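Local structure of mutual gliding-motility protein MglA (Myxococcus xanthus DK 1622, 6HJO) at residues F56-P61 with K71-L76. The protein acts as a small GTPase of the Arf family, an intracellular switch that coordinates the two gliding motilities of the bacterium and controls the direction and speed of gliding. Residues are numbered along the deposited sequence; the frame is centred on the assembly and turned at random.
Sequences FFDFLP and KTRFHL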
loop_
_atom_site.group_PDB
_atom_site.type_symbol
_atom_site.label_atom_id
_atom_site.label_comp_id
_atom_site.label_asym_id
_atom_site.label_seq_id
_atom_site.Cartn_x
_atom_site.Cartn_y
_atom_site.Cartn_z
ATOM N N PHE A 56 -4.566 -3.270 6.389
ATOM C CA PHE A 56 -4.922 -4.634 6.003
ATOM C C PHE A 56 -3.833 -5.647 6.278
ATOM O O PHE A 56 -2.655 -5.287 6.397
ATOM C CB PHE A 56 -5.342 -4.695 4.515
ATOM C CG PHE A 56 -4.257 -4.384 3.511
ATOM C CD1 PHE A 56 -3.995 -3.072 3.129
ATOM C CD2 PHE A 56 -3.512 -5.404 2.936
ATOM C CE1 PHE A 56 -2.993 -2.784 2.199
ATOM C CE2 PHE A 56 -2.505 -5.118 1.991
ATOM C CZ PHE A 56 -2.253 -3.809 1.632
ATOM N N PHE A 57 -4.234 -6.931 6.318
ATOM C CA PHE A 57 -3.335 -8.082 6.429
ATOM C C PHE A 57 -4.102 -9.332 6.018
ATOM O O PHE A 57 -5.335 -9.304 5.923
ATOM C CB PHE A 57 -2.733 -8.229 7.847
ATOM C CG PHE A 57 -3.687 -8.703 8.920
ATOM C CD1 PHE A 57 -4.545 -7.808 9.561
ATOM C CD2 PHE A 57 -3.700 -10.037 9.323
ATOM C CE1 PHE A 57 -5.407 -8.242 10.573
ATOM C CE2 PHE A 57 -4.569 -10.470 10.329
ATOM C CZ PHE A 57 -5.414 -9.573 10.943
ATOM N N ASP A 58 -3.371 -10.429 5.802
ATOM C CA ASP A 58 -3.982 -11.703 5.485
ATOM C C ASP A 58 -3.419 -12.784 6.380
ATOM O O ASP A 58 -2.323 -12.631 6.927
ATOM C CB ASP A 58 -3.853 -12.061 3.992
ATOM C CG ASP A 58 -2.436 -12.282 3.530
ATOM O OD1 ASP A 58 -1.858 -13.325 3.883
ATOM O OD2 ASP A 58 -1.902 -11.404 2.828
ATOM N N PHE A 59 -4.190 -13.870 6.552
ATOM C CA PHE A 59 -3.792 -15.019 7.359
ATOM C C PHE A 59 -4.487 -16.282 6.899
ATOM O O PHE A 59 -5.637 -16.238 6.457
ATOM C CB PHE A 59 -3.997 -14.767 8.872
ATOM C CG PHE A 59 -5.434 -14.665 9.333
ATOM C CD1 PHE A 59 -6.166 -13.498 9.140
ATOM C CD2 PHE A 59 -6.046 -15.725 9.993
ATOM C CE1 PHE A 59 -7.497 -13.404 9.581
ATOM C CE2 PHE A 59 -7.375 -15.633 10.430
ATOM C CZ PHE A 59 -8.088 -14.470 10.234
ATOM N N LEU A 60 -3.779 -17.404 7.003
ATOM C CA LEU A 60 -4.285 -18.721 6.646
ATOM C C LEU A 60 -4.402 -19.535 7.944
ATOM O O LEU A 60 -3.399 -20.105 8.383
ATOM C CB LEU A 60 -3.338 -19.388 5.646
ATOM C CG LEU A 60 -3.826 -20.659 4.967
ATOM C CD1 LEU A 60 -4.576 -20.332 3.693
ATOM C CD2 LEU A 60 -2.640 -21.555 4.600
ATOM N N PRO A 61 -5.598 -19.568 8.593
ATOM C CA PRO A 61 -5.725 -20.342 9.843
ATOM C C PRO A 61 -5.497 -21.840 9.640
ATOM O O PRO A 61 -6.037 -22.415 8.697
ATOM C CB PRO A 61 -7.138 -20.006 10.341
ATOM C CG PRO A 61 -7.875 -19.539 9.150
ATOM C CD PRO A 61 -6.878 -18.933 8.212
ATOM N N LYS A 71 -7.598 -24.428 0.699
ATOM C CA LYS A 71 -7.497 -23.784 2.017
ATOM C C LYS A 71 -8.051 -22.361 1.894
ATOM O O LYS A 71 -7.929 -21.756 0.833
ATOM C CB LYS A 71 -6.035 -23.752 2.500
ATOM C CG LYS A 71 -5.476 -25.132 2.834
ATOM C CD LYS A 71 -4.034 -25.063 3.332
ATOM C CE LYS A 71 -3.358 -26.418 3.378
ATOM N NZ LYS A 71 -3.938 -27.309 4.427
ATOM N N THR A 72 -8.684 -21.829 2.954
ATOM C CA THR A 72 -9.234 -20.474 2.896
ATOM C C THR A 72 -8.297 -19.486 3.583
ATOM O O THR A 72 -7.967 -19.665 4.758
ATOM C CB THR A 72 -10.696 -20.411 3.410
ATOM O OG1 THR A 72 -11.494 -21.360 2.692
ATOM C CG2 THR A 72 -11.324 -19.001 3.267
ATOM N N ARG A 73 -7.876 -18.452 2.839
ATOM C CA ARG A 73 -7.029 -17.365 3.323
ATOM C C ARG A 73 -7.916 -16.140 3.534
ATOM O O ARG A 73 -8.628 -15.718 2.619
ATOM C CB ARG A 73 -5.894 -17.047 2.327
ATOM C CG ARG A 73 -4.969 -15.919 2.823
ATOM C CD ARG A 73 -3.742 -15.742 1.923
ATOM N NE ARG A 73 -2.848 -16.905 1.976
ATOM C CZ ARG A 73 -1.919 -17.101 2.910
ATOM N NH1 ARG A 73 -1.759 -16.226 3.890
ATOM N NH2 ARG A 73 -1.153 -18.181 2.873
ATOM N N PHE A 74 -7.853 -15.563 4.735
ATOM C CA PHE A 74 -8.648 -14.399 5.090
ATOM C C PHE A 74 -7.839 -13.115 4.961
ATOM O O PHE A 74 -6.703 -13.048 5.430
ATOM C CB PHE A 74 -9.234 -14.557 6.514
ATOM C CG PHE A 74 -10.225 -15.695 6.618
ATOM C CD1 PHE A 74 -11.566 -15.503 6.307
ATOM C CD2 PHE A 74 -9.813 -16.968 6.994
ATOM C CE1 PHE A 74 -12.482 -16.569 6.357
ATOM C CE2 PHE A 74 -10.732 -18.028 7.068
ATOM C CZ PHE A 74 -12.063 -17.815 6.755
ATOM N N HIS A 75 -8.438 -12.093 4.316
ATOM C CA HIS A 75 -7.841 -10.771 4.124
ATOM C C HIS A 75 -8.736 -9.782 4.870
ATOM O O HIS A 75 -9.924 -9.689 4.561
ATOM C CB HIS A 75 -7.750 -10.407 2.629
ATOM C CG HIS A 75 -6.868 -11.318 1.816
ATOM N ND1 HIS A 75 -5.679 -10.867 1.269
ATOM C CD2 HIS A 75 -7.044 -12.616 1.465
ATOM C CE1 HIS A 75 -5.173 -11.899 0.610
ATOM N NE2 HIS A 75 -5.952 -12.977 0.719
ATOM N N LEU A 76 -8.201 -9.131 5.906
ATOM C CA LEU A 76 -8.966 -8.180 6.750
ATOM C C LEU A 76 -8.573 -6.772 6.319
ATOM O O LEU A 76 -7.390 -6.455 6.317
ATOM C CB LEU A 76 -8.651 -8.425 8.243
ATOM C CG LEU A 76 -9.561 -9.355 9.059
ATOM C CD1 LEU A 76 -9.806 -10.713 8.406
ATOM C CD2 LEU A 76 -9.069 -9.487 10.506
#
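Phe57 pairs with Leu76, and Phe59 with Phe74, through two backbone hydrogen bonds each. Between them, Asp58 faces His75 in a non-hydrogen-bonded antiparallel pair. Phe74 O also receives the CA-H of Asp58.

Asp58, Arg73 and His75 share one face of the sheet. Arg73 NH1 donates to Asp58 OD1 at 2.9 Å in a salt bridge. The bond is bent, 131° at the hydrogen. It reaches OD1 on the anti side, from out of the carboxylate plane, and the carboxylate and guanidinium planes are perpendicular. The Arg73 chain starts with CG anti to the backbone N (chi1 -179°) and bends at chi3 (-66°), which brings NH1 to the aspartate. Leu60 CB lies over one guanidinium face, toward its rim, 3.7 Å from Arg73 NH2. NE of Arg73 has a second anion, Glu10. A leucine in place of Arg73 would probably leave Asp58 and Glu10 without the cation they share. Asp58 CB sits over the His75 ring in a CH-pi contact, 3.5 Å from ND1. His75 NE2 is hydrogen-bonded to Asn12 OD1.

The other face is mostly apolar. Phe74 CB lies over the Phe59 ring, 3.7 Å from CE1. Leu76 splits its branches: CD1 meets the edge of the Phe59 ring, and CD2 touches Phe57 CZ at 3.7 Å. Pro61 CD abuts the edge of the Phe74 ring, 3.7 Å from CD2. Helix 176-191 packs on Phe59, Phe74 and Leu76, while helix 25-35 covers Phe57.

This is an antiparallel beta hairpin, one face carrying charged and polar groups and the other mostly apolar and buried. It probably corresponds to the beta2-beta3 (interswitch) hairpin of Arf-family small GTPases, within the central sheet of the P-loop fold, between strand 45-48 and strand 10-18.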